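Glutathione S-transferase (Agrobacterium tumefaciens, PDB 2YCD) probably conjugates glutathione to electrophilic compounds, as other members of its superfamily do, which would fit a part in herbicide detoxification. Local coordinates at residues A41-G46 with F213-D218; I93-S98 with L106-T111; S161-L164 with W169-G172. One frame throughout, in Å; residues are numbered along the deposited sequence.

Contact 1: A41-G46 with F213-D218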
# COMPACT_ATOMS: atom_id res chain seq x y z
N ALA A 41 8.72 7.36 -13.26
CA ALA A 41 8.24 8.66 -12.82
C ALA A 41 9.25 9.77 -13.11
O ALA A 41 8.88 10.86 -13.60
CB ALA A 41 7.87 8.63 -11.33
N LEU A 42 10.51 9.54 -12.77
CA LEU A 42 11.56 10.53 -13.06
C LEU A 42 11.66 10.84 -14.55
O LEU A 42 11.79 12.00 -14.94
CB LEU A 42 12.91 10.07 -12.50
CG LEU A 42 12.96 9.99 -10.96
CD1 LEU A 42 14.12 9.12 -10.48
CD2 LEU A 42 13.04 11.39 -10.34
N GLU A 43 11.58 9.81 -15.39
CA GLU A 43 11.62 10.04 -16.83
C GLU A 43 10.40 10.79 -17.36
O GLU A 43 10.54 11.63 -18.27
CB GLU A 43 11.85 8.73 -17.57
CG GLU A 43 13.27 8.16 -17.39
CD GLU A 43 14.34 9.01 -18.07
OE1 GLU A 43 13.99 9.92 -18.83
OE2 GLU A 43 15.53 8.74 -17.82
N GLU A 44 9.22 10.54 -16.80
CA GLU A 44 8.00 11.24 -17.23
C GLU A 44 8.11 12.74 -16.94
O GLU A 44 7.63 13.54 -17.74
CB GLU A 44 6.74 10.66 -16.56
CG GLU A 44 6.32 9.29 -17.11
CD GLU A 44 5.60 9.34 -18.46
OE1 GLU A 44 5.16 10.44 -18.88
OE2 GLU A 44 5.48 8.27 -19.08
N VAL A 45 8.73 13.10 -15.82
CA VAL A 45 8.83 14.52 -15.46
C VAL A 45 10.12 15.17 -15.98
O VAL A 45 10.29 16.39 -15.86
CB VAL A 45 8.63 14.77 -13.94
CG1 VAL A 45 7.30 14.17 -13.45
CG2 VAL A 45 9.81 14.24 -13.12
N GLY A 46 11.01 14.38 -16.59
CA GLY A 46 12.23 14.92 -17.17
C GLY A 46 13.26 15.31 -16.12
O GLY A 46 14.01 16.26 -16.30
N PHE A 213 8.75 5.30 -20.41
CA PHE A 213 8.85 3.91 -19.97
C PHE A 213 10.10 3.27 -20.59
O PHE A 213 10.87 2.59 -19.90
CB PHE A 213 7.62 3.09 -20.36
CG PHE A 213 7.70 1.65 -19.91
CD1 PHE A 213 8.39 0.69 -20.66
CD2 PHE A 213 7.12 1.26 -18.71
CE1 PHE A 213 8.47 -0.64 -20.19
CE2 PHE A 213 7.19 -0.05 -18.26
CZ PHE A 213 7.86 -1.00 -19.01
N LYS A 214 10.31 3.49 -21.89
CA LYS A 214 11.46 2.91 -22.57
C LYS A 214 12.77 3.45 -22.02
O LYS A 214 13.73 2.69 -21.87
CB LYS A 214 11.37 3.16 -24.08
CG LYS A 214 12.61 2.67 -24.82
CD LYS A 214 12.44 2.68 -26.32
CE LYS A 214 13.72 2.25 -27.01
NZ LYS A 214 14.23 0.97 -26.43
N ARG A 215 12.82 4.74 -21.70
CA ARG A 215 14.05 5.28 -21.12
C ARG A 215 14.35 4.64 -19.77
O ARG A 215 15.49 4.29 -19.46
CB ARG A 215 14.02 6.81 -21.01
CG ARG A 215 14.02 7.55 -22.37
CD ARG A 215 14.19 9.05 -22.23
NE ARG A 215 13.15 9.70 -21.43
CZ ARG A 215 12.02 10.22 -21.92
NH1 ARG A 215 11.76 10.16 -23.22
NH2 ARG A 215 11.16 10.82 -21.11
N ALA A 216 13.33 4.48 -18.94
CA ALA A 216 13.51 3.81 -17.65
C ALA A 216 13.89 2.35 -17.82
O ALA A 216 14.78 1.86 -17.14
CB ALA A 216 12.25 3.95 -16.81
N PHE A 217 13.22 1.65 -18.73
CA PHE A 217 13.48 0.24 -18.95
C PHE A 217 14.91 0.02 -19.46
O PHE A 217 15.60 -0.89 -19.00
CB PHE A 217 12.47 -0.34 -19.94
CG PHE A 217 12.58 -1.83 -20.12
CD1 PHE A 217 13.48 -2.37 -21.03
CD2 PHE A 217 11.79 -2.68 -19.36
CE1 PHE A 217 13.58 -3.76 -21.17
CE2 PHE A 217 11.90 -4.05 -19.50
CZ PHE A 217 12.79 -4.58 -20.40
N ASP A 218 15.34 0.84 -20.41
CA ASP A 218 16.70 0.70 -20.95
C ASP A 218 17.75 0.95 -19.87
O ASP A 218 18.82 0.33 -19.87
CB ASP A 218 16.93 1.65 -22.13
CG ASP A 218 16.15 1.26 -23.38
OD1 ASP A 218 15.51 0.19 -23.39
OD2 ASP A 218 16.18 2.06 -24.33
O HOH W 1 16.23 6.31 -17.06

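Contact 2: I93-S98 with L106-T111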
# COMPACT_ATOMS: atom_id res chain seq x y z
N ILE A 93 7.78 12.72 -6.24
CA ILE A 93 8.12 13.17 -7.58
C ILE A 93 6.90 13.84 -8.23
O ILE A 93 7.01 14.93 -8.81
CB ILE A 93 8.63 11.99 -8.43
CG1 ILE A 93 9.95 11.47 -7.85
CG2 ILE A 93 8.84 12.42 -9.91
CD1 ILE A 93 10.35 10.05 -8.31
N ALA A 94 5.74 13.20 -8.12
CA ALA A 94 4.51 13.69 -8.73
C ALA A 94 4.00 14.98 -8.10
O ALA A 94 3.29 15.75 -8.76
CB ALA A 94 3.43 12.62 -8.65
N GLN A 95 4.33 15.22 -6.83
CA GLN A 95 3.83 16.40 -6.12
C GLN A 95 4.65 17.65 -6.47
O GLN A 95 4.15 18.77 -6.33
CB GLN A 95 3.83 16.18 -4.60
CG GLN A 95 2.84 15.13 -4.08
CD GLN A 95 1.41 15.65 -3.95
OE1 GLN A 95 1.13 16.83 -4.18
NE2 GLN A 95 0.49 14.77 -3.56
N HIS A 96 5.88 17.47 -6.91
CA HIS A 96 6.78 18.61 -7.10
C HIS A 96 7.18 18.86 -8.54
O HIS A 96 8.00 19.73 -8.83
CB HIS A 96 7.98 18.49 -6.18
CG HIS A 96 7.63 18.62 -4.73
ND1 HIS A 96 7.48 17.54 -3.90
CD2 HIS A 96 7.34 19.71 -3.99
CE1 HIS A 96 7.14 17.96 -2.69
NE2 HIS A 96 7.05 19.27 -2.72
N HIS A 97 6.60 18.08 -9.45
CA HIS A 97 6.74 18.31 -10.88
C HIS A 97 5.35 18.33 -11.49
O HIS A 97 4.36 18.08 -10.80
CB HIS A 97 7.58 17.18 -11.51
CG HIS A 97 8.98 17.10 -11.01
ND1 HIS A 97 10.04 17.71 -11.64
CD2 HIS A 97 9.50 16.46 -9.93
CE1 HIS A 97 11.15 17.46 -10.98
NE2 HIS A 97 10.86 16.70 -9.93
N SER A 98 5.25 18.64 -12.78
CA SER A 98 3.97 18.59 -13.46
C SER A 98 3.89 17.36 -14.37
O SER A 98 4.92 16.88 -14.85
CB SER A 98 3.72 19.86 -14.27
OG SER A 98 4.61 19.94 -15.37
N LEU A 106 -10.40 17.40 -6.90
CA LEU A 106 -11.20 16.18 -6.92
C LEU A 106 -10.49 15.09 -7.71
O LEU A 106 -10.35 13.95 -7.25
CB LEU A 106 -12.60 16.44 -7.48
CG LEU A 106 -13.76 16.38 -6.48
CD1 LEU A 106 -13.67 17.53 -5.48
CD2 LEU A 106 -15.10 16.39 -7.19
N ARG A 107 -10.04 15.44 -8.91
CA ARG A 107 -9.33 14.48 -9.76
C ARG A 107 -8.05 14.01 -9.09
O ARG A 107 -7.68 12.83 -9.18
CB ARG A 107 -9.04 15.11 -11.12
CG ARG A 107 -10.30 15.45 -11.91
CD ARG A 107 -9.98 16.12 -13.24
NE ARG A 107 -8.89 17.08 -13.12
CZ ARG A 107 -8.56 17.96 -14.06
NH1 ARG A 107 -9.25 18.01 -15.19
NH2 ARG A 107 -7.54 18.79 -13.87
N ARG A 108 -7.36 14.91 -8.41
CA ARG A 108 -6.14 14.56 -7.70
C ARG A 108 -6.39 13.52 -6.61
O ARG A 108 -5.64 12.55 -6.47
CB ARG A 108 -5.52 15.82 -7.10
CG ARG A 108 -4.05 15.74 -6.79
CD ARG A 108 -3.59 17.06 -6.19
NE ARG A 108 -2.15 17.15 -5.98
CZ ARG A 108 -1.30 17.62 -6.89
NH1 ARG A 108 -1.74 18.04 -8.07
NH2 ARG A 108 0.00 17.68 -6.62
N ALA A 109 -7.45 13.73 -5.82
CA ALA A 109 -7.78 12.80 -4.74
C ALA A 109 -8.10 11.42 -5.29
O ALA A 109 -7.72 10.40 -4.69
CB ALA A 109 -8.95 13.37 -3.92
N ARG A 110 -8.80 11.35 -6.42
CA ARG A 110 -9.09 10.06 -7.03
C ARG A 110 -7.84 9.40 -7.61
O ARG A 110 -7.71 8.17 -7.58
CB ARG A 110 -10.18 10.20 -8.10
CG ARG A 110 -11.51 10.68 -7.52
CD ARG A 110 -12.66 10.36 -8.45
NE ARG A 110 -12.51 11.06 -9.72
CZ ARG A 110 -13.02 12.26 -9.98
NH1 ARG A 110 -13.73 12.90 -9.05
NH2 ARG A 110 -12.83 12.83 -11.17
N THR A 111 -6.90 10.19 -8.11
CA THR A 111 -5.63 9.66 -8.61
C THR A 111 -4.89 8.99 -7.45
O THR A 111 -4.36 7.88 -7.59
CB THR A 111 -4.79 10.77 -9.24
OG1 THR A 111 -5.54 11.38 -10.30
CG2 THR A 111 -3.50 10.20 -9.84
O HOH W 2 1.91 18.11 -8.74

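Contact 3: S161-L164 with W169-G172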
# COMPACT_ATOMS: atom_id res chain seq x y z
N SER A 161 -10.92 -4.96 -14.53
CA SER A 161 -11.24 -4.92 -15.96
C SER A 161 -12.61 -4.29 -16.21
O SER A 161 -12.76 -3.45 -17.11
CB SER A 161 -11.18 -6.34 -16.52
OG SER A 161 -11.58 -6.36 -17.88
N ALA A 162 -13.58 -4.66 -15.38
CA ALA A 162 -14.93 -4.13 -15.54
C ALA A 162 -14.92 -2.65 -15.26
O ALA A 162 -15.58 -1.85 -15.95
CB ALA A 162 -15.88 -4.84 -14.60
N TRP A 163 -14.18 -2.24 -14.24
CA TRP A 163 -14.15 -0.85 -13.92
C TRP A 163 -13.45 -0.02 -15.02
O TRP A 163 -13.91 1.07 -15.39
CB TRP A 163 -13.56 -0.63 -12.52
CG TRP A 163 -13.64 0.80 -12.17
CD1 TRP A 163 -14.65 1.45 -11.51
CD2 TRP A 163 -12.68 1.78 -12.53
NE1 TRP A 163 -14.36 2.79 -11.43
CE2 TRP A 163 -13.16 3.02 -12.06
CE3 TRP A 163 -11.47 1.75 -13.23
CZ2 TRP A 163 -12.46 4.21 -12.24
CZ3 TRP A 163 -10.79 2.93 -13.41
CH2 TRP A 163 -11.27 4.13 -12.91
N LEU A 164 -12.33 -0.53 -15.55
CA LEU A 164 -11.56 0.22 -16.53
C LEU A 164 -12.36 0.44 -17.82
O LEU A 164 -12.26 1.50 -18.42
CB LEU A 164 -10.22 -0.48 -16.83
CG LEU A 164 -9.28 0.27 -17.77
CD1 LEU A 164 -8.65 1.50 -17.07
CD2 LEU A 164 -8.20 -0.66 -18.31
N TRP A 169 -6.67 5.61 -19.43
CA TRP A 169 -5.91 5.57 -18.18
C TRP A 169 -6.89 5.50 -17.01
O TRP A 169 -8.10 5.63 -17.20
CB TRP A 169 -5.00 6.80 -18.06
CG TRP A 169 -4.10 7.00 -19.26
CD1 TRP A 169 -4.16 8.03 -20.16
CD2 TRP A 169 -3.03 6.15 -19.69
NE1 TRP A 169 -3.19 7.88 -21.11
CE2 TRP A 169 -2.49 6.73 -20.86
CE3 TRP A 169 -2.46 4.97 -19.21
CZ2 TRP A 169 -1.41 6.17 -21.55
CZ3 TRP A 169 -1.40 4.39 -19.90
CH2 TRP A 169 -0.89 5.00 -21.06
N LEU A 170 -6.38 5.28 -15.81
CA LEU A 170 -7.26 5.12 -14.64
C LEU A 170 -8.08 6.37 -14.29
O LEU A 170 -9.25 6.25 -13.92
CB LEU A 170 -6.46 4.65 -13.42
CG LEU A 170 -5.90 3.21 -13.49
CD1 LEU A 170 -4.83 3.05 -12.44
CD2 LEU A 170 -6.96 2.13 -13.35
N GLU A 171 -7.46 7.55 -14.32
CA GLU A 171 -8.15 8.81 -13.94
C GLU A 171 -7.89 9.92 -14.94
O GLU A 171 -7.08 10.82 -14.70
CB GLU A 171 -7.74 9.26 -12.53
CG GLU A 171 -8.35 10.59 -12.05
CD GLU A 171 -9.87 10.65 -12.16
OE1 GLU A 171 -10.55 9.66 -11.78
OE2 GLU A 171 -10.39 11.69 -12.63
N GLY A 172 -8.57 9.86 -16.08
CA GLY A 172 -8.39 10.87 -17.10
C GLY A 172 -7.04 10.76 -17.77
O GLY A 172 -6.75 9.77 -18.44

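Contact 1: A41-G46 with F213-D218
Glu43 and Arg215 bury most of the surface where the end of helix 35-45 meets helix 211-225, and they show how one arginine can hold both the side chain and the backbone of one residue. Glu43 folds back at its second torsion (chi2 -68°), which carries its carboxylate across the Arg215 side chain at a slant, with Glu43 CD 3.7 Å from Arg215 CB. Arg215 turns at chi3 and offers its guanidinium edge-on. Its NE makes a salt bridge to Glu43 OE1 at 2.7 Å, entering from above the carboxylate plane, and its NH2 donates to Glu43 O at 3.0 Å. Both acceptors lie close to the guanidinium plane, although that plane and the carboxylate are turned 64° apart. Glu43 CG also comes within 4.4 Å of Ala216 CB, a looser apolar contact. A water completes the link, donating to Glu43 OE2 at 2.6 Å and more weakly to Arg215 O. Ala216 also packs on Met36 and Arg39, so the two helices touch further back as well. With two N-H groups engaged on two different oxygens, the rotation of the guanidinium is restrained, and its charge probably helps keep Glu43 ionised close to the last turn of its helix.

Contact 2: I93-S98 with L106-T111
Arg108 presents the edge of its guanidinium to helix 86-96, and two oxygens, Gln95 OE1 and a water, sit at that edge in its plane. The Gln95 amide is turned 57° from the guanidinium; OE1 lies in the guanidinium plane, whereas the donor stands above the plane of the amide carbonyl. The bond itself, from Arg108 NH2 to Gln95 OE1, is 2.8 Å long and nearly straight (174°). A second flat group, the guanidinium of Arg110, lies with one face over its own helix, with Leu106 O and Arg107 CA near the rim of that face.

The reach is long, since the closest CA atoms, those of Gln95 and Arg108, are 10.3 Å apart. Arg108 spans most of it with a chain extended from CG to NE, and Gln95 bends at chi2 (-80°) to bring its amide end nearer. The water adds a second link, accepting from Arg108 NH2 at 2.9 Å and lying 2.7 Å from Ala94 O, one of several acceptors competing for its protons. On the other terminal nitrogen, Arg108 NH1 donates to Pro102 O in the intervening loop. Away from the bridge, other positions of helix 105-135 meet the second subunit: Leu106 packs on its Leu81 and Ala109 on its His92.

Arg108 was modelled in two conformers, and this account holds for one of them. In that state the arginine ties a side-chain amide, a water and a loop carbonyl together; these acceptors are neutral, so the link between the two segments rests on directed hydrogen bonds and not on a salt bridge.

Contact 3: S161-L164 with W169-G172
Trp163 and Leu164 both carry CG opposite the backbone N (chi1 -176° in each), and this common turn brings the far end of the indole and a Leu164 methyl, from the last turn of helix 142-164, up to Leu170. Leu170 answers with its CG beside its own backbone N (chi1 -68°), which brings CD2 within reach of both. Trp163 CZ3 lies 3.9 Å from Leu170 CD2, and Leu164 CD1 is 4.1 Å from the same methyl. Both pairs of side chains cross at about a right angle.

The indole also meets the loop backbone. Its CH2 corner points at Leu170 O from 3.1 Å, with the oxygen at the ring edge and in its plane, so the C-H at CH2 is directed at the carbonyl oxygen, probably a weak electrostatic attraction and not a classical hydrogen bond.

Other parts of the domain close round this patch: Tyr203 of helix 198-208 touches both leucines, Trp114 meets Trp163 and Leu170, and Pro69 of the second subunit packs on Trp163. Leu170 N donates to Asp178 OD1, which holds the loop against the first turn of helix 176-185. Such a tie is consistent with the all-helical C-terminal domain of glutathione transferases, where an aspartate near the start of the corresponding helix belongs to a family N-capping box and the preceding loop folds over the helix bundle.

In the fold
The three contacts illustrate how chemistry follows position. Contact 3 is the buried one, made by apolar groups and an aromatic edge within the helical C-terminal domain, whereas contacts 1 and 2 are partly buried and depend on arginines. Of these, contact 1 pairs opposite charges and contact 2 uses neutral acceptors. Both brace helices of the N-terminal domain, 35-45 and 86-96, against helices of the C-terminal part, and they touch each other where Leu42 and Val45 pack on Ile93 and His97. Contact 2 also meets contact 3 through a salt bridge from Arg110 to Glu171. Contacts 1 and 3 do not touch.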